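Local coordinates for protein tail lysozyme, putative (Geobacter sulfurreducens, PDB 2IA7) that is of unknown function but belongs to the gp25-like baseplate wedge family and is probably a structural component of a phage-like contractile tail or a related injection apparatus, at residues Ser37-Leu42 / Leu124-Tyr129; Pro88-Leu93 / Tyr113-Thr118. One frame throughout, in Å; residues are numbered along the deposited sequence. Where two conformers were deposited one is given.

Contact 1 of 2, residues Ser37-Leu42 / Leu124-Tyr129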
loop_
_atom_site.group_PDB
_atom_site.type_symbol
_atom_site.label_atom_id
_atom_site.label_comp_id
_atom_site.label_asym_id
_atom_site.label_seq_id
_atom_site.Cartn_x
_atom_site.Cartn_y
_atom_site.Cartn_z
ATOM N N SER A 37 -7.806 1.363 -6.076
ATOM C CA SER A 37 -7.709 2.378 -5.027
ATOM C C SER A 37 -6.529 2.118 -4.059
ATOM O O SER A 37 -5.741 3.022 -3.769
ATOM C CB SER A 37 -9.015 2.475 -4.230
ATOM O OG SER A 37 -8.840 3.374 -3.138
ATOM N N ILE A 38 -6.396 0.881 -3.605
ATOM C CA ILE A 38 -5.270 0.466 -2.806
ATOM C C ILE A 38 -3.953 0.811 -3.514
ATOM O O ILE A 38 -3.075 1.451 -2.926
ATOM C CB ILE A 38 -5.287 -1.025 -2.466
ATOM C CG1 ILE A 38 -6.444 -1.310 -1.492
ATOM C CG2 ILE A 38 -4.001 -1.432 -1.788
ATOM C CD1 ILE A 38 -6.749 -2.825 -1.353
ATOM N N ARG A 39 -3.866 0.496 -4.772
ATOM C CA ARG A 39 -2.642 0.787 -5.500
ATOM C C ARG A 39 -2.388 2.265 -5.649
ATOM O O ARG A 39 -1.247 2.711 -5.632
ATOM C CB ARG A 39 -2.638 0.086 -6.859
ATOM C CG ARG A 39 -2.643 -1.439 -6.766
ATOM C CD ARG A 39 -2.558 -2.134 -8.118
ATOM N NE ARG A 39 -3.659 -1.906 -9.062
ATOM C CZ ARG A 39 -4.729 -2.689 -9.250
ATOM N NH1 ARG A 39 -4.870 -3.862 -8.653
ATOM N NH2 ARG A 39 -5.590 -2.344 -10.196
ATOM N N ILE A 40 -3.448 3.037 -5.900
ATOM C CA ILE A 40 -3.340 4.505 -5.981
ATOM C C ILE A 40 -2.853 5.091 -4.691
ATOM O O ILE A 40 -1.929 5.892 -4.677
ATOM C CB ILE A 40 -4.663 5.156 -6.394
ATOM C CG1 ILE A 40 -5.019 4.792 -7.840
ATOM C CG2 ILE A 40 -4.628 6.643 -6.268
ATOM C CD1 ILE A 40 -6.477 5.057 -8.185
ATOM N N ILE A 41 -3.458 4.684 -3.597
ATOM C CA ILE A 41 -3.089 5.224 -2.301
ATOM C C ILE A 41 -1.639 4.975 -1.942
ATOM O O ILE A 41 -0.921 5.881 -1.556
ATOM C CB ILE A 41 -3.997 4.647 -1.182
ATOM C CG1 ILE A 41 -5.433 5.090 -1.396
ATOM C CG2 ILE A 41 -3.481 5.044 0.224
ATOM C CD1 ILE A 41 -6.443 4.175 -0.774
ATOM N N LEU A 42 -1.179 3.726 -2.128
ATOM C CA LEU A 42 0.193 3.337 -1.724
ATOM C C LEU A 42 1.220 3.995 -2.680
ATOM O O LEU A 42 2.342 4.283 -2.292
ATOM C CB LEU A 42 0.363 1.838 -1.630
ATOM C CG LEU A 42 -0.568 1.121 -0.649
ATOM C CD1 LEU A 42 -0.274 -0.372 -0.587
ATOM C CD2 LEU A 42 -0.485 1.827 0.733
ATOM N N LEU A 124 -3.585 -8.857 -2.132
ATOM C CA LEU A 124 -2.955 -7.987 -3.070
ATOM C C LEU A 124 -1.513 -7.860 -2.653
ATOM O O LEU A 124 -1.236 -7.737 -1.469
ATOM C CB LEU A 124 -3.612 -6.607 -2.987
ATOM C CG LEU A 124 -3.203 -5.532 -3.968
ATOM C CD1 LEU A 124 -4.368 -4.592 -4.331
ATOM C CD2 LEU A 124 -2.050 -4.716 -3.326
ATOM N N VAL A 125 -0.610 -7.921 -3.623
ATOM C CA VAL A 125 0.806 -7.795 -3.382
ATOM C C VAL A 125 1.231 -6.467 -3.987
ATOM O O VAL A 125 1.093 -6.266 -5.197
ATOM C CB VAL A 125 1.598 -8.938 -4.006
ATOM C CG1 VAL A 125 3.094 -8.745 -3.783
ATOM C CG2 VAL A 125 1.119 -10.305 -3.433
ATOM N N TYR A 126 1.726 -5.554 -3.166
ATOM C CA TYR A 126 2.110 -4.236 -3.624
ATOM C C TYR A 126 3.634 -4.115 -3.622
ATOM O O TYR A 126 4.250 -4.201 -2.554
ATOM C CB TYR A 126 1.495 -3.124 -2.760
ATOM C CG TYR A 126 1.692 -1.805 -3.448
ATOM C CD1 TYR A 126 0.875 -1.412 -4.502
ATOM C CD2 TYR A 126 2.740 -0.975 -3.074
ATOM C CE1 TYR A 126 1.113 -0.212 -5.208
ATOM C CE2 TYR A 126 2.980 0.209 -3.778
ATOM C CZ TYR A 126 2.175 0.567 -4.832
ATOM O OH TYR A 126 2.487 1.770 -5.428
ATOM N N PRO A 127 4.264 -3.864 -4.787
ATOM C CA PRO A 127 5.718 -3.731 -4.798
ATOM C C PRO A 127 6.239 -2.309 -4.516
ATOM O O PRO A 127 5.820 -1.310 -5.151
ATOM C CB PRO A 127 6.083 -4.171 -6.211
ATOM C CG PRO A 127 4.906 -3.735 -7.024
ATOM C CD PRO A 127 3.695 -3.799 -6.145
ATOM N N PHE A 128 7.179 -2.216 -3.581
ATOM C CA PHE A 128 8.003 -1.013 -3.388
ATOM C C PHE A 128 9.411 -1.310 -3.906
ATOM O O PHE A 128 9.872 -2.429 -3.875
ATOM C CB PHE A 128 8.047 -0.562 -1.938
ATOM C CG PHE A 128 6.793 0.119 -1.470
ATOM C CD1 PHE A 128 6.440 1.363 -1.938
ATOM C CD2 PHE A 128 6.013 -0.458 -0.494
ATOM C CE1 PHE A 128 5.288 2.007 -1.482
ATOM C CE2 PHE A 128 4.860 0.180 -0.040
ATOM C CZ PHE A 128 4.508 1.415 -0.537
ATOM N N TYR A 129 10.035 -0.301 -4.500
ATOM C CA TYR A 129 11.334 -0.444 -5.146
ATOM C C TYR A 129 12.331 0.303 -4.312
ATOM O O TYR A 129 12.137 1.481 -4.041
ATOM C CB TYR A 129 11.282 0.156 -6.563
ATOM C CG TYR A 129 10.392 -0.616 -7.455
ATOM C CD1 TYR A 129 9.039 -0.427 -7.422
ATOM C CD2 TYR A 129 10.885 -1.600 -8.282
ATOM C CE1 TYR A 129 8.183 -1.201 -8.196
ATOM C CE2 TYR A 129 10.047 -2.366 -9.054
ATOM C CZ TYR A 129 8.699 -2.172 -9.005
ATOM O OH TYR A 129 7.872 -2.943 -9.771
HETATM O O HOH W 1 0.699 2.365 -7.379
#

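Contact 2 of 2, residues Pro88-Leu93 / Tyr113-Thr118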
loop_
_atom_site.group_PDB
_atom_site.type_symbol
_atom_site.label_atom_id
_atom_site.label_comp_id
_atom_site.label_asym_id
_atom_site.label_seq_id
_atom_site.Cartn_x
_atom_site.Cartn_y
_atom_site.Cartn_z
ATOM N N PRO A 88 -12.006 3.149 3.044
ATOM C CA PRO A 88 -12.924 2.651 4.074
ATOM C C PRO A 88 -13.764 1.456 3.672
ATOM O O PRO A 88 -14.499 0.873 4.519
ATOM C CB PRO A 88 -13.797 3.882 4.364
ATOM C CG PRO A 88 -13.767 4.677 3.157
ATOM C CD PRO A 88 -12.368 4.494 2.594
ATOM N N ARG A 89 -13.746 1.090 2.407
ATOM C CA ARG A 89 -14.551 -0.054 1.911
ATOM C C ARG A 89 -13.977 -1.409 2.310
ATOM O O ARG A 89 -14.653 -2.419 2.185
ATOM C CB ARG A 89 -14.663 0.006 0.399
ATOM C CG ARG A 89 -15.541 1.137 -0.079
ATOM C CD ARG A 89 -15.613 1.233 -1.577
ATOM N NE ARG A 89 -14.304 1.575 -2.113
ATOM C CZ ARG A 89 -14.039 1.736 -3.392
ATOM N NH1 ARG A 89 -14.988 1.609 -4.307
ATOM N NH2 ARG A 89 -12.803 2.047 -3.774
ATOM N N ILE A 90 -12.780 -1.403 2.882
ATOM C CA ILE A 90 -12.113 -2.635 3.339
ATOM C C ILE A 90 -11.800 -2.657 4.810
ATOM O O ILE A 90 -11.663 -1.604 5.414
ATOM C CB ILE A 90 -10.830 -2.911 2.495
ATOM C CG1 ILE A 90 -9.691 -1.941 2.832
ATOM C CG2 ILE A 90 -11.182 -2.880 1.004
ATOM C CD1 ILE A 90 -8.414 -2.152 2.020
ATOM N N GLU A 91 -11.660 -3.870 5.350
ATOM C CA GLU A 91 -11.081 -4.130 6.657
ATOM C C GLU A 91 -9.783 -4.836 6.385
ATOM O O GLU A 91 -9.731 -5.846 5.732
ATOM C CB GLU A 91 -11.978 -5.066 7.505
ATOM C CG GLU A 91 -11.284 -5.402 8.816
ATOM C CD GLU A 91 -12.022 -6.393 9.706
ATOM O OE1 GLU A 91 -12.812 -7.228 9.201
ATOM O OE2 GLU A 91 -11.746 -6.372 10.936
ATOM N N LEU A 92 -8.690 -4.301 6.869
ATOM C CA LEU A 92 -7.436 -4.985 6.725
ATOM C C LEU A 92 -7.314 -6.171 7.664
ATOM O O LEU A 92 -7.552 -6.008 8.841
ATOM C CB LEU A 92 -6.267 -4.048 7.042
ATOM C CG LEU A 92 -6.086 -2.841 6.127
ATOM C CD1 LEU A 92 -4.928 -1.927 6.646
ATOM C CD2 LEU A 92 -5.929 -3.205 4.655
ATOM N N LEU A 93 -6.883 -7.319 7.149
ATOM C CA LEU A 93 -6.685 -8.566 7.899
ATOM C C LEU A 93 -5.202 -8.841 8.187
ATOM O O LEU A 93 -4.860 -9.248 9.284
ATOM C CB LEU A 93 -7.258 -9.755 7.122
ATOM C CG LEU A 93 -8.741 -9.622 6.754
ATOM C CD1 LEU A 93 -9.252 -10.807 5.983
ATOM C CD2 LEU A 93 -9.624 -9.403 7.971
ATOM N N TYR A 113 -7.243 -8.544 2.874
ATOM C CA TYR A 113 -8.296 -7.676 3.297
ATOM C C TYR A 113 -9.668 -8.263 2.987
ATOM O O TYR A 113 -9.809 -9.157 2.161
ATOM C CB TYR A 113 -8.114 -6.304 2.675
ATOM C CG TYR A 113 -8.229 -6.263 1.166
ATOM C CD1 TYR A 113 -9.479 -6.052 0.517
ATOM C CD2 TYR A 113 -7.100 -6.423 0.343
ATOM C CE1 TYR A 113 -9.556 -5.993 -0.873
ATOM C CE2 TYR A 113 -7.186 -6.360 -1.030
ATOM C CZ TYR A 113 -8.404 -6.111 -1.647
ATOM O OH TYR A 113 -8.468 -6.093 -3.015
ATOM N N ARG A 114 -10.647 -7.754 3.707
ATOM C CA ARG A 114 -12.078 -8.115 3.570
ATOM C C ARG A 114 -12.830 -6.919 2.981
ATOM O O ARG A 114 -12.686 -5.780 3.431
ATOM C CB ARG A 114 -12.663 -8.469 4.949
ATOM C CG ARG A 114 -14.113 -8.858 4.929
ATOM C CD ARG A 114 -14.581 -9.243 6.332
ATOM N NE ARG A 114 -14.581 -8.089 7.197
ATOM C CZ ARG A 114 -15.600 -7.252 7.385
ATOM N NH1 ARG A 114 -16.756 -7.438 6.790
ATOM N NH2 ARG A 114 -15.449 -6.212 8.182
ATOM N N VAL A 115 -13.566 -7.131 1.891
ATOM C CA VAL A 115 -14.465 -6.125 1.354
ATOM C C VAL A 115 -15.719 -6.134 2.172
ATOM O O VAL A 115 -16.380 -7.149 2.282
ATOM C CB VAL A 115 -14.766 -6.372 -0.141
ATOM C CG1 VAL A 115 -15.808 -5.383 -0.653
ATOM C CG2 VAL A 115 -13.455 -6.189 -0.942
ATOM N N ARG A 116 -15.993 -5.018 2.827
ATOM C CA ARG A 116 -17.055 -4.967 3.823
ATOM C C ARG A 116 -18.407 -5.235 3.190
ATOM O O ARG A 116 -19.269 -5.888 3.809
ATOM C CB ARG A 116 -17.066 -3.599 4.561
ATOM C CG ARG A 116 -15.843 -3.353 5.405
ATOM C CD ARG A 116 -15.851 -1.911 5.940
ATOM N NE ARG A 116 -14.594 -1.548 6.587
ATOM C CZ ARG A 116 -14.231 -1.950 7.798
ATOM N NH1 ARG A 116 -15.041 -2.722 8.510
ATOM N NH2 ARG A 116 -13.038 -1.614 8.280
ATOM N N SER A 117 -18.655 -4.725 1.987
ATOM C CA SER A 117 -19.979 -4.899 1.320
ATOM C C SER A 117 -20.378 -6.343 0.922
ATOM O O SER A 117 -21.546 -6.637 0.794
ATOM C CB SER A 117 -20.112 -4.048 0.058
ATOM O OG SER A 117 -19.199 -4.422 -0.946
ATOM N N THR A 118 -19.403 -7.215 0.776
ATOM C CA THR A 118 -19.582 -8.593 0.389
ATOM C C THR A 118 -19.053 -9.635 1.374
ATOM O O THR A 118 -19.323 -10.821 1.182
ATOM C CB THR A 118 -18.871 -8.875 -0.926
ATOM O OG1 THR A 118 -17.453 -8.632 -0.723
ATOM C CG2 THR A 118 -19.416 -7.994 -2.070
HETATM O O HOH W 2 -17.193 -2.487 1.083
#

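Contact 1 of 2, residues Ser37-Leu42 / Leu124-Tyr129
In the gp25-like fold, two helices against an antiparallel sheet, residues 37-42 of helix 30-42 run nearly parallel to residues 124-129 of the edge strand 120-129, their axes 21° apart and 9.9 Å at closest approach. No direct hydrogen bond joins them; the Y126 ring and L42 form the centre of the contact. L42 CB covers one face of that ring, 3.8 Å from its centroid in a CH-pi contact, while L42 CD1 reaches back over the ring root, 3.8 Å from Y126 CG. P127 CD sits over the opposite face. R39 CB lies 4.1 Å from Y126 CE1, and the arginine chain bends at chi3, its guanidinium nearly coplanar with the ring. I38 and L124 meet tip to tip, I38 CG2 lying 4.1 Å from L124 CD1. A water in the Y126 ring plane lies 2.7 Å from Y126 OH and donates to R39 O at 2.6 Å. CG of Y126 stands anti to the backbone N (chi1 -168°), directing the ring toward the helix. An alanine here, without ring or hydroxyl, would probably leave L42 poorly packed and loosen the strand's hold on the helix. The F128 ring edge, at CE1, lies 3.8 Å from L42 O, an oxygen hydrogen-bonded to H60 NE2.

Contact 2 of 2, residues Pro88-Leu93 / Tyr113-Thr118
Strands 90-93 and 113-115 pair antiparallel in a beta hairpin, with E91 and R114 as the hydrogen-bonded pair flanked by the non-hydrogen-bonded pairs I90-V115 and L92-Y113. E91 N to R114 O and R114 N to E91 O are both 2.9 Å, and beyond the paired strands R116 N continues the link with a nearly straight bond to R89 O.

E91 and R114 also join through their side chains. Both have CG anti to the backbone N; E91 then runs on extended, whereas R114 bends at chi3 (67°) and presents its guanidinium side-on. R114 NE donates to the anti lone pair of E91 OE1 at 2.8 Å, and R114 NH2 reaches the same oxygen at 3.0 Å from above the carboxylate plane. One oxygen thus takes both bonds of the salt bridge, with the two planar groups almost perpendicular (89°). R114 NH1 is engaged by N119 OD1, which would help fix the rotation of the guanidinium.

R116 stretches across the start of strand 90-93. Its NE lies 3.2 Å from both P88 O and I90 O, two weak bonds, and a face of its guanidinium rests on E91 CB. This second positive group could further stabilise the carboxylate charge, although its nitrogens do not touch the carboxylate.

Across the sheet from the salt bridge, I90 CG2 packs 3.6 Å from Y113 CD1. The Y113 ring is placed there with CG between the backbone N and carbonyl carbon (chi1 64°). On this apolar face I90 and Y113 meet I34 and I38 of helix 30-42, respectively, L92 packs against helix 69-86, and Y113 and V115 touch L124 and F122 of strand 120-129.

Overall arrangement
From the N terminus, the chain first forms helix 30-42, then helix 69-86, and enters the sheet through the loop at P88. The hairpin of strands 90-98 and 106-115 returns it to contact 2, which closes a loop with 19 residues between its segments. Strand 120-129 follows and runs back beside helix 30-42, where contact 1 closes a much longer loop of 81 intervening residues. The shorter loop lies wholly within the longer one, so the two do not cross. Their centres are about 16 Å apart, yet they touch: I38 CD1 packs against I90 CD1, and S37 CB against R89 NH2. Contact 2 joins sheet strands; contact 1 fastens the first helix to the last strand.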